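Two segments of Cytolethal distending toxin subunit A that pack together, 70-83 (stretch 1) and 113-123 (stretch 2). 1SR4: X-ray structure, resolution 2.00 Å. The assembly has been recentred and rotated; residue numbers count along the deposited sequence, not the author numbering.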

# COMPACT_ATOMS: atom_id res chain seq x y z
N LEU A 70 20.30 4.43 2.95
CA LEU A 70 19.27 5.23 2.29
C LEU A 70 19.85 6.08 1.13
O LEU A 70 20.88 6.72 1.29
N LEU A 71 19.20 6.05 -0.03
CA LEU A 71 19.67 6.85 -1.16
C LEU A 71 19.64 8.30 -0.68
O LEU A 71 18.61 8.79 -0.21
N THR A 72 20.76 9.01 -0.82
CA THR A 72 20.80 10.38 -0.33
C THR A 72 21.76 11.31 -1.06
O THR A 72 22.73 10.88 -1.70
N VAL A 73 21.44 12.59 -0.98
CA VAL A 73 22.30 13.64 -1.51
C VAL A 73 23.45 13.64 -0.50
O VAL A 73 23.26 13.28 0.66
N TRP A 74 24.66 13.96 -0.95
CA TRP A 74 25.77 14.06 0.00
C TRP A 74 26.27 15.50 -0.18
O TRP A 74 25.99 16.36 0.65
N ALA A 75 26.97 15.78 -1.29
CA ALA A 75 27.43 17.15 -1.56
C ALA A 75 26.18 17.88 -2.01
O ALA A 75 25.48 17.43 -2.93
N LEU A 76 25.89 19.00 -1.36
CA LEU A 76 24.67 19.76 -1.63
C LEU A 76 24.52 20.45 -2.98
O LEU A 76 23.39 20.62 -3.44
N ALA A 77 25.61 20.86 -3.61
CA ALA A 77 25.49 21.55 -4.89
C ALA A 77 24.87 20.63 -5.94
O ALA A 77 25.10 19.42 -5.93
N LYS A 78 24.08 21.22 -6.84
CA LYS A 78 23.43 20.46 -7.90
C LYS A 78 24.43 19.69 -8.76
O LYS A 78 25.57 20.10 -8.93
N ARG A 79 23.97 18.56 -9.29
CA ARG A 79 24.75 17.68 -10.15
C ARG A 79 25.82 16.82 -9.49
O ARG A 79 26.59 16.14 -10.16
N ASN A 80 25.84 16.82 -8.16
CA ASN A 80 26.79 15.97 -7.45
C ASN A 80 26.17 14.58 -7.34
O ASN A 80 24.95 14.43 -7.40
N TRP A 81 27.03 13.57 -7.18
CA TRP A 81 26.59 12.20 -7.07
C TRP A 81 25.80 11.91 -5.80
O TRP A 81 26.04 12.50 -4.75
N LEU A 82 24.88 10.97 -5.93
CA LEU A 82 24.07 10.50 -4.82
C LEU A 82 24.81 9.28 -4.30
O LEU A 82 25.52 8.62 -5.05
N TRP A 83 24.61 8.98 -3.03
CA TRP A 83 25.22 7.83 -2.37
C TRP A 83 24.12 7.20 -1.51
O TRP A 83 22.98 7.63 -1.55
N VAL A 113 11.71 13.84 -5.75
CA VAL A 113 12.03 15.22 -5.39
C VAL A 113 12.59 15.29 -3.96
O VAL A 113 11.95 14.85 -3.01
N ASN A 114 13.78 15.87 -3.81
CA ASN A 114 14.39 15.96 -2.48
C ASN A 114 13.58 16.84 -1.53
O ASN A 114 13.18 17.94 -1.90
N GLN A 115 13.36 16.36 -0.31
CA GLN A 115 12.59 17.11 0.66
C GLN A 115 13.21 18.44 1.01
O GLN A 115 12.53 19.45 1.10
N SER A 116 14.52 18.43 1.23
CA SER A 116 15.24 19.62 1.63
C SER A 116 15.63 20.55 0.51
O SER A 116 15.41 21.76 0.60
N LEU A 117 16.18 19.99 -0.56
CA LEU A 117 16.68 20.80 -1.67
C LEU A 117 15.74 21.03 -2.85
O LEU A 117 15.98 21.92 -3.65
N GLY A 118 14.69 20.23 -2.97
CA GLY A 118 13.76 20.42 -4.07
C GLY A 118 14.31 19.98 -5.42
O GLY A 118 13.67 20.21 -6.45
N THR A 119 15.48 19.36 -5.43
CA THR A 119 16.05 18.88 -6.69
C THR A 119 15.54 17.45 -6.97
O THR A 119 14.94 16.81 -6.10
N CYS A 120 15.79 16.96 -8.18
CA CYS A 120 15.33 15.63 -8.58
C CYS A 120 16.44 14.63 -8.83
O CYS A 120 17.53 15.01 -9.30
N VAL A 121 16.15 13.36 -8.53
CA VAL A 121 17.11 12.28 -8.76
C VAL A 121 17.22 12.21 -10.27
O VAL A 121 16.20 12.28 -10.97
N GLU A 122 18.44 12.06 -10.78
CA GLU A 122 18.65 12.00 -12.23
C GLU A 122 19.74 10.99 -12.63
O GLU A 122 20.83 10.98 -12.06
N ALA A 123 19.44 10.12 -13.60
CA ALA A 123 20.42 9.15 -14.06
C ALA A 123 21.45 9.93 -14.86
O ALA A 123 21.10 10.73 -15.74

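What holds the two stretches together, given that no hydrogen bond runs directly between them? The answer is mostly apolar side-chain packing, with 367 Å² buried over both sides. Leu-117 gives up the most surface, followed by Val-121 and Val-73. The backbones stay well apart, from 7.6 Å between Lys-78 CA and Thr-119 CA to 8.6 Å between Arg-79 CA and Glu-122 CA among the paired residues, a gap that side chains must fill.

How does Leu-117 fill its part of the gap? Its CA-to-CB bond points toward stretch 1, and its side chain, with chi1 m and chi2 t, brings CD1 up against both Val-73 and Leu-76. Leu-117 CD1 lies 3.9 Å from Val-73 CG1, 4.1 Å from Leu-76 CD2 and 3.8 Å from the backbone atom Leu-76 O. Leu-76 starts out sideways, but its m, t rotamer carries its end nearer. Val-73 points toward stretch 2 with chi1 t, and its other methyl, CG2, sits 3.7 Å from Asn-114 ND2. Asn-114 is itself bonded to the loop that follows it: Leu-117 N donates to Asn-114 OD1 at 2.9 Å, almost straight, while Ser-116 N gives the same Asn-114 OD1 a weak bond of 3.1 Å. One side chain thus both braces the turn that carries Leu-117 and packs against Val-73, leaving its ND2 to bond elsewhere in the structure.

What does Val-121 meet farther along stretch 2? Although its CA-to-CB bond runs sideways, chi1 t places CG2 within reach of two leucines that both point toward stretch 2. Val-121 CG2 touches both, at 3.8 Å from Leu-82 CD2 and 4.2 Å from Leu-71 CD2. Leu-71 adopts t, p; Leu-82 has an off-well chi1 of -101° with chi2 p. Beside these leucines, Thr-72 and Trp-83 are paired by the backbone bonds Thr-72 N to Trp-83 O (2.7 Å) and Trp-83 N to Thr-72 O (3.0 Å).

Where do longer and polar side chains enter the contact? They do so around the type II turn from Ala-77 to Asn-80, which Asn-80 ND2 secures with a 2.8 Å bond to Ala-77 O. Lys-78 uses its aliphatic portion, its CG lying 4.0 Å from Thr-119 CG2, while its amine extends beyond. Arg-79 and Glu-122 both start sideways and converge at their ends: Arg-79 NH1 and Glu-122 OE2 are 4.0 Å apart, too far for a salt bridge, with the carboxylate oxygen at the guanidinium edge. A water links them, accepting from Arg-79 NH2 at 3.0 Å and donating a weak 3.3 Å bond to Glu-122 OE2.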

# COMPACT_ATOMS: atom_id res chain seq x y z
CB LEU A 70 18.64 6.16 3.34
CG LEU A 70 18.29 5.52 4.69
CD1 LEU A 70 18.02 6.63 5.74
CD2 LEU A 70 17.10 4.62 4.52
CB LEU A 71 18.74 6.71 -2.36
CG LEU A 71 19.27 7.51 -3.57
CD1 LEU A 71 20.58 6.85 -4.12
CD2 LEU A 71 18.20 7.55 -4.66
CB THR A 72 21.20 10.38 1.15
OG1 THR A 72 21.20 11.71 1.66
CG2 THR A 72 22.59 9.78 1.32
CB VAL A 73 21.59 15.01 -1.42
CG1 VAL A 73 22.63 16.16 -1.47
CG2 VAL A 73 20.55 15.14 -2.52
CB TRP A 74 26.88 13.04 -0.27
CG TRP A 74 27.99 13.17 0.71
CD1 TRP A 74 27.91 12.99 2.07
CD2 TRP A 74 29.33 13.58 0.44
NE1 TRP A 74 29.12 13.28 2.66
CE2 TRP A 74 30.01 13.64 1.69
CE3 TRP A 74 30.02 13.91 -0.73
CZ2 TRP A 74 31.35 14.02 1.79
CZ3 TRP A 74 31.37 14.29 -0.63
CH2 TRP A 74 32.01 14.34 0.62
CB ALA A 75 28.49 17.15 -2.69
CB LEU A 76 24.46 20.80 -0.52
CG LEU A 76 24.40 20.31 0.93
CD1 LEU A 76 24.18 21.51 1.87
CD2 LEU A 76 23.26 19.30 1.09
CB ALA A 77 26.87 22.02 -5.36
CB LYS A 78 22.62 21.41 -8.79
CG LYS A 78 21.42 22.03 -8.09
CD LYS A 78 20.65 22.93 -9.04
CE LYS A 78 21.21 24.34 -9.07
NZ LYS A 78 20.85 25.06 -7.81
CB ARG A 79 25.35 18.46 -11.34
CG ARG A 79 24.25 19.01 -12.27
CD ARG A 79 24.77 19.46 -13.65
NE ARG A 79 25.16 18.34 -14.51
CZ ARG A 79 24.31 17.54 -15.16
NH1 ARG A 79 23.00 17.72 -15.07
NH2 ARG A 79 24.78 16.56 -15.92
CB ASN A 80 27.07 16.53 -6.07
CG ASN A 80 28.18 17.55 -6.08
OD1 ASN A 80 29.34 17.20 -6.27
ND2 ASN A 80 27.83 18.82 -5.89
CB TRP A 81 27.78 11.22 -7.07
CG TRP A 81 28.67 11.21 -8.27
CD1 TRP A 81 29.99 11.58 -8.32
CD2 TRP A 81 28.34 10.71 -9.57
NE1 TRP A 81 30.50 11.35 -9.58
CE2 TRP A 81 29.51 10.81 -10.37
CE3 TRP A 81 27.18 10.19 -10.15
CZ2 TRP A 81 29.55 10.41 -11.71
CZ3 TRP A 81 27.21 9.79 -11.49
CH2 TRP A 81 28.40 9.90 -12.25
CB LEU A 82 22.68 10.07 -5.32
CG LEU A 82 21.49 11.01 -5.14
CD1 LEU A 82 21.87 12.47 -5.35
CD2 LEU A 82 20.37 10.56 -6.06
CB TRP A 83 26.35 8.31 -1.44
CG TRP A 83 27.47 8.97 -2.19
CD1 TRP A 83 27.53 10.27 -2.61
CD2 TRP A 83 28.64 8.32 -2.70
NE1 TRP A 83 28.67 10.47 -3.36
CE2 TRP A 83 29.37 9.29 -3.43
CE3 TRP A 83 29.14 7.02 -2.61
CZ2 TRP A 83 30.58 8.99 -4.08
CZ3 TRP A 83 30.35 6.71 -3.26
CH2 TRP A 83 31.05 7.70 -3.98
CB VAL A 113 10.77 16.09 -5.50
CG1 VAL A 113 11.13 17.59 -5.39
CG2 VAL A 113 10.07 15.79 -6.83
CB ASN A 114 15.81 16.49 -2.59
CG ASN A 114 16.62 16.24 -1.33
OD1 ASN A 114 16.76 17.12 -0.47
ND2 ASN A 114 17.14 15.03 -1.21
CB GLN A 115 12.40 16.34 1.98
CG GLN A 115 11.69 17.17 3.03
CD GLN A 115 11.39 16.40 4.30
OE1 GLN A 115 12.14 15.49 4.69
NE2 GLN A 115 10.30 16.76 4.97
CB SER A 116 16.51 19.23 2.39
OG SER A 116 17.29 20.37 2.70
CB LEU A 117 17.99 20.20 -2.17
CG LEU A 117 19.06 20.02 -1.08
CD1 LEU A 117 20.27 19.30 -1.68
CD2 LEU A 117 19.49 21.38 -0.52
CB THR A 119 17.60 18.90 -6.67
OG1 THR A 119 18.09 18.26 -5.48
CG2 THR A 119 18.12 20.34 -6.69
CB CYS A 120 14.48 15.75 -9.85
SG CYS A 120 12.78 16.26 -9.51
CB VAL A 121 16.59 10.91 -8.23
CG1 VAL A 121 17.44 9.78 -8.80
CG2 VAL A 121 16.64 10.88 -6.66
CB GLU A 122 19.05 13.38 -12.74
CG GLU A 122 19.10 13.48 -14.27
CD GLU A 122 19.38 14.88 -14.77
OE1 GLU A 122 18.82 15.85 -14.22
OE2 GLU A 122 20.15 14.99 -15.76
CB ALA A 123 19.76 8.10 -14.96
O HOH W 1 22.72 15.41 -17.81